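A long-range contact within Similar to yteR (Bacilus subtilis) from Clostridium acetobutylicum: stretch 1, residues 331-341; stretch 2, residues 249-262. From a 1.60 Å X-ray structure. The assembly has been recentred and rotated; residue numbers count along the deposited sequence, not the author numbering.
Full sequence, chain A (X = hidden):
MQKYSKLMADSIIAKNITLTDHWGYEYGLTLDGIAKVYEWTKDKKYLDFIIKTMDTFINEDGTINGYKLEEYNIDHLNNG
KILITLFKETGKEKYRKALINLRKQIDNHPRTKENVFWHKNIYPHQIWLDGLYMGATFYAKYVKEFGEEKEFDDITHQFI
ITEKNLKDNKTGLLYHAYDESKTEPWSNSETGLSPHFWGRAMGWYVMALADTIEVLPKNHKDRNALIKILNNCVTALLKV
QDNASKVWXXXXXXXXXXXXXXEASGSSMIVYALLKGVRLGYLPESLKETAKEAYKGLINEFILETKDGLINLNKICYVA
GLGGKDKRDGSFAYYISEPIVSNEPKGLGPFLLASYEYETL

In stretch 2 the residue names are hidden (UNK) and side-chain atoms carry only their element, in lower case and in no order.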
# COMPACT_ATOMS: atom_id res chain seq x y z
N SER A 331 19.57 5.10 -6.59
CA SER A 331 20.75 4.33 -6.21
C SER A 331 20.61 3.78 -4.80
O SER A 331 19.76 4.20 -4.02
CB SER A 331 22.00 5.20 -6.26
OG SER A 331 21.93 6.23 -5.28
N PHE A 332 21.48 2.83 -4.47
CA PHE A 332 21.52 2.29 -3.12
C PHE A 332 21.73 3.42 -2.11
O PHE A 332 21.02 3.53 -1.10
CB PHE A 332 22.61 1.22 -3.01
CG PHE A 332 22.75 0.61 -1.64
CD1 PHE A 332 21.93 -0.44 -1.24
CD2 PHE A 332 23.69 1.09 -0.74
CE1 PHE A 332 22.04 -0.98 0.02
CE2 PHE A 332 23.83 0.54 0.52
CZ PHE A 332 22.99 -0.51 0.90
N ALA A 333 22.71 4.29 -2.38
CA ALA A 333 22.97 5.42 -1.48
C ALA A 333 21.72 6.27 -1.30
O ALA A 333 21.41 6.69 -0.19
CB ALA A 333 24.16 6.23 -1.97
N TYR A 334 20.98 6.50 -2.39
CA TYR A 334 19.75 7.25 -2.31
C TYR A 334 18.75 6.58 -1.35
O TYR A 334 18.16 7.24 -0.50
CB TYR A 334 19.08 7.50 -3.70
CG TYR A 334 17.67 7.92 -3.45
CD1 TYR A 334 17.40 9.18 -2.90
CD2 TYR A 334 16.62 7.02 -3.60
CE1 TYR A 334 16.12 9.53 -2.53
CE2 TYR A 334 15.33 7.37 -3.23
CZ TYR A 334 15.09 8.61 -2.69
OH TYR A 334 13.81 8.93 -2.32
N TYR A 335 18.52 5.27 -1.49
CA TYR A 335 17.50 4.62 -0.65
C TYR A 335 17.91 4.62 0.82
O TYR A 335 17.05 4.69 1.68
CB TYR A 335 17.18 3.20 -1.13
CG TYR A 335 16.27 3.19 -2.33
CD1 TYR A 335 14.90 3.42 -2.19
CD2 TYR A 335 16.76 2.96 -3.61
CE1 TYR A 335 14.06 3.42 -3.28
CE2 TYR A 335 15.93 2.96 -4.70
CZ TYR A 335 14.58 3.19 -4.54
OH TYR A 335 13.72 3.20 -5.63
N ILE A 336 19.20 4.55 1.09
CA ILE A 336 19.68 4.58 2.47
C ILE A 336 19.65 6.01 3.03
O ILE A 336 19.63 6.21 4.26
CB ILE A 336 21.09 3.97 2.53
CG1 ILE A 336 21.06 2.53 1.99
CG2 ILE A 336 21.69 4.01 3.92
CD1 ILE A 336 19.95 1.67 2.53
N SER A 337 19.63 7.01 2.15
CA SER A 337 19.70 8.40 2.59
C SER A 337 18.40 8.92 3.22
O SER A 337 18.42 9.94 3.92
CB SER A 337 20.07 9.34 1.43
OG SER A 337 18.94 9.57 0.59
N GLU A 338 17.28 8.25 2.96
CA GLU A 338 16.00 8.79 3.41
C GLU A 338 15.80 8.51 4.91
O GLU A 338 16.38 7.57 5.45
CB GLU A 338 14.83 8.25 2.58
CG GLU A 338 14.80 8.71 1.10
CD GLU A 338 14.32 10.14 0.90
OE1 GLU A 338 14.37 10.95 1.85
OE2 GLU A 338 13.89 10.48 -0.23
N PRO A 339 14.99 9.34 5.59
CA PRO A 339 14.85 9.17 7.05
C PRO A 339 14.25 7.84 7.47
O PRO A 339 13.38 7.31 6.77
CB PRO A 339 13.89 10.29 7.45
CG PRO A 339 14.06 11.33 6.35
CD PRO A 339 14.32 10.56 5.10
N ILE A 340 14.68 7.35 8.63
CA ILE A 340 14.07 6.20 9.29
C ILE A 340 13.38 6.77 10.52
O ILE A 340 14.03 7.39 11.38
CB ILE A 340 15.12 5.17 9.70
CG1 ILE A 340 15.92 4.69 8.49
CG2 ILE A 340 14.46 4.01 10.41
CD1 ILE A 340 17.15 3.87 8.87
N VAL A 341 12.08 6.52 10.63
CA VAL A 341 11.29 7.11 11.70
C VAL A 341 10.41 6.11 12.42
O VAL A 341 10.20 4.99 11.95
CB VAL A 341 10.43 8.27 11.15
CG1 VAL A 341 11.31 9.38 10.59
CG2 VAL A 341 9.48 7.81 10.09
N UNK A 249 14.45 -6.30 4.15
CA UNK A 249 15.29 -5.11 4.06
C UNK A 249 14.71 -4.01 3.20
O UNK A 249 13.92 -4.25 2.29
o UNK A 249 19.96 -8.28 7.05
c UNK A 249 17.54 -7.63 4.43
c UNK A 249 19.15 -6.24 6.18
c UNK A 249 18.36 -8.31 5.29
c UNK A 249 18.34 -5.56 5.31
c UNK A 249 19.14 -7.61 6.17
c UNK A 249 17.53 -6.24 4.42
c UNK A 249 16.64 -5.49 3.47
N UNK A 250 15.14 -2.78 3.50
CA UNK A 250 14.84 -1.61 2.67
C UNK A 250 15.19 -1.82 1.20
O UNK A 250 14.35 -1.57 0.32
c UNK A 250 15.71 0.83 2.39
n UNK A 250 14.62 2.98 2.16
c UNK A 250 15.61 -0.41 3.24
o UNK A 250 13.39 1.22 2.80
c UNK A 250 14.48 1.70 2.49
N UNK A 251 16.41 -2.27 0.92
CA UNK A 251 16.79 -2.70 -0.43
C UNK A 251 16.79 -4.24 -0.39
O UNK A 251 17.67 -4.87 0.20
c UNK A 251 18.13 -2.13 -0.89
c UNK A 251 18.44 -2.58 -2.33
c UNK A 251 18.11 -0.62 -0.80
N UNK A 252 15.76 -4.83 -0.97
CA UNK A 252 15.34 -6.20 -0.63
C UNK A 252 16.40 -7.28 -0.79
O UNK A 252 16.48 -8.21 0.03
c UNK A 252 12.82 -5.95 -1.03
c UNK A 252 14.12 -6.60 -1.47
c UNK A 252 11.73 -6.04 -2.12
c UNK A 252 12.33 -6.56 0.25
N UNK A 253 17.16 -7.19 -1.88
CA UNK A 253 18.10 -8.24 -2.25
C UNK A 253 19.54 -7.96 -1.85
O UNK A 253 20.43 -8.70 -2.25
o UNK A 253 18.93 -7.48 -5.73
c UNK A 253 18.03 -8.50 -3.76
o UNK A 253 18.28 -6.16 -4.08
c UNK A 253 18.45 -7.29 -4.58
N UNK A 254 19.78 -6.89 -1.09
CA UNK A 254 21.13 -6.46 -0.75
C UNK A 254 21.36 -6.48 0.76
O UNK A 254 21.99 -5.58 1.31
o UNK A 254 23.60 -4.83 -3.00
c UNK A 254 21.24 -5.01 -2.83
c UNK A 254 22.50 -4.68 -3.57
o UNK A 254 22.38 -4.29 -4.75
c UNK A 254 21.39 -5.06 -1.31
N UNK A 255 20.83 -7.50 1.43
CA UNK A 255 20.88 -7.55 2.89
C UNK A 255 22.27 -7.49 3.52
O UNK A 255 22.41 -7.07 4.66
N UNK A 256 23.28 -7.94 2.79
CA UNK A 256 24.65 -7.98 3.33
C UNK A 256 25.39 -6.65 3.17
O UNK A 256 26.51 -6.52 3.62
c UNK A 256 25.22 -10.48 3.12
c UNK A 256 26.29 -11.45 2.61
o UNK A 256 26.20 -11.87 1.44
c UNK A 256 25.46 -9.07 2.63
o UNK A 256 27.22 -11.77 3.38
N UNK A 257 24.76 -5.67 2.53
CA UNK A 257 25.46 -4.44 2.18
C UNK A 257 25.35 -3.38 3.28
O UNK A 257 24.26 -3.08 3.76
c UNK A 257 25.60 -2.76 0.30
c UNK A 257 25.59 -1.00 -2.97
n UNK A 257 25.83 -1.42 -1.74
c UNK A 257 24.88 -3.91 0.86
c UNK A 257 25.21 -2.60 -1.16
n UNK A 257 26.19 0.09 -3.43
n UNK A 257 24.74 -1.65 -3.74
N UNK A 258 26.50 -2.84 3.68
CA UNK A 258 26.54 -1.84 4.74
C UNK A 258 25.60 -0.67 4.43
O UNK A 258 25.62 -0.14 3.33
c UNK A 258 28.67 -2.50 6.94
c UNK A 258 28.92 -2.30 5.47
n UNK A 258 30.34 -3.51 8.41
c UNK A 258 27.96 -1.30 4.90
c UNK A 258 29.29 -3.78 7.43
N UNK A 259 24.81 -0.29 5.42
CA UNK A 259 23.84 0.77 5.27
C UNK A 259 22.43 0.24 5.17
O UNK A 259 21.47 0.92 5.55
N UNK A 260 22.27 -0.99 4.66
CA UNK A 260 20.92 -1.53 4.50
C UNK A 260 20.37 -1.84 5.88
O UNK A 260 21.13 -1.98 6.84
c UNK A 260 20.95 -2.80 3.65
o UNK A 260 18.63 -2.39 3.09
n UNK A 260 19.71 -4.00 1.96
c UNK A 260 19.66 -3.04 2.87
N UNK A 261 19.05 -1.97 5.97
CA UNK A 261 18.39 -2.16 7.26
C UNK A 261 17.05 -2.84 7.07
O UNK A 261 16.41 -2.70 6.02
c UNK A 261 17.02 1.96 5.68
c UNK A 261 15.98 0.33 7.64
c UNK A 261 17.32 0.19 7.28
c UNK A 261 17.83 1.03 6.29
o UNK A 261 14.87 2.99 5.46
c UNK A 261 15.69 2.07 6.05
c UNK A 261 15.18 1.25 7.04
c UNK A 261 18.20 -0.81 7.98
N UNK A 262 16.64 -3.58 8.10
CA UNK A 262 15.33 -4.20 8.13
C UNK A 262 14.31 -3.09 8.30
O UNK A 262 14.41 -2.28 9.22
c UNK A 262 16.30 -6.31 9.28
c UNK A 262 16.11 -7.20 8.06
c UNK A 262 16.24 -7.14 10.55
c UNK A 262 15.26 -5.20 9.30
O HOH W 1 16.14 5.02 4.24

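Position 249 has a single carbon leading to a six-carbon ring that bears one oxygen, and it stays clear of stretch 1; it is Y249. At position 250, three carbons end in one oxygen and one nitrogen, a carboxamide whose nitrogen approaches the backbone of Y335. This is Q250, and Q250 NE2 donates a hydrogen bond to Y335 O at 3.0 Å. Position 251 is one carbon carrying two more, a short fork that packs against F332 and Y335, as expected of V251; its CG2 is 3.8 Å from F332 CD1 and 3.9 Å from Y335 CB.

Position 252 has four carbons forked at the second and is out of reach: L252. Two carbons, the second with two oxygens, make position 253 a short carboxylate side chain, out of reach of stretch 1: D253. Position 254 is one carbon longer, with its CB 4.3 Å from F332 CE1; it is E254. No side-chain atoms exist at 255, hence G255, where a CB would clash with Y249 CE2 at 2.7 Å. Position 256 again shows three carbons and a terminal pair of oxygens, far from the helix: E256.

At 257, three carbons, a nitrogen and a carbon carrying two further nitrogens form an extended chain whose planar end lies flat on the F332 ring. This is R257, with CZ 3.9 Å from the ring centroid of F332 and planes 7° apart; R257 NH2 also reaches E254 OE1 at 3.5 Å in a weak, salt-bridged hydrogen bond. Position 258 has four carbons in a row ending in nitrogen, its CA-to-CB bond pointing away from stretch 1: K258, whose backbone O meets the F332 ring edge, 3.4 Å from F332 CE2.

Position 259 has no side chain and a positive phi of 105°; a CB would sit 3.4 Å from I336 CG2 and jam against the preceding carbonyl. It is G259. At position 260, two carbons, the second carrying one oxygen and one nitrogen, lie beside the F332 ring, with CB 4.1 Å from F332 CZ; this is N260. N260 OD1 accepts from V251 N (3.1 Å), and N260 ND2 donates to V251 O and E254 O (both 2.8 Å), fastening the loop. Position 261 bears a six-carbon ring with an oxygen, its face against I340: Y261, with I340 CD1 3.6 Å from the ring centroid. Position 262, four carbons forked at the second, is L262, out of reach.

The helix and the following strand residue I340 meet an irregular loop braced by N260, with I340 CD1 over the face of the Y261 ring. F332 inserts among loop residues, one face covered by R257, while Q250 and a water linking Y261 OH to Y335 O and E338 O tie the loop to the backbone of Y335 and E338.

Stretch 2 249-262: YQVLDEGERKGNYL
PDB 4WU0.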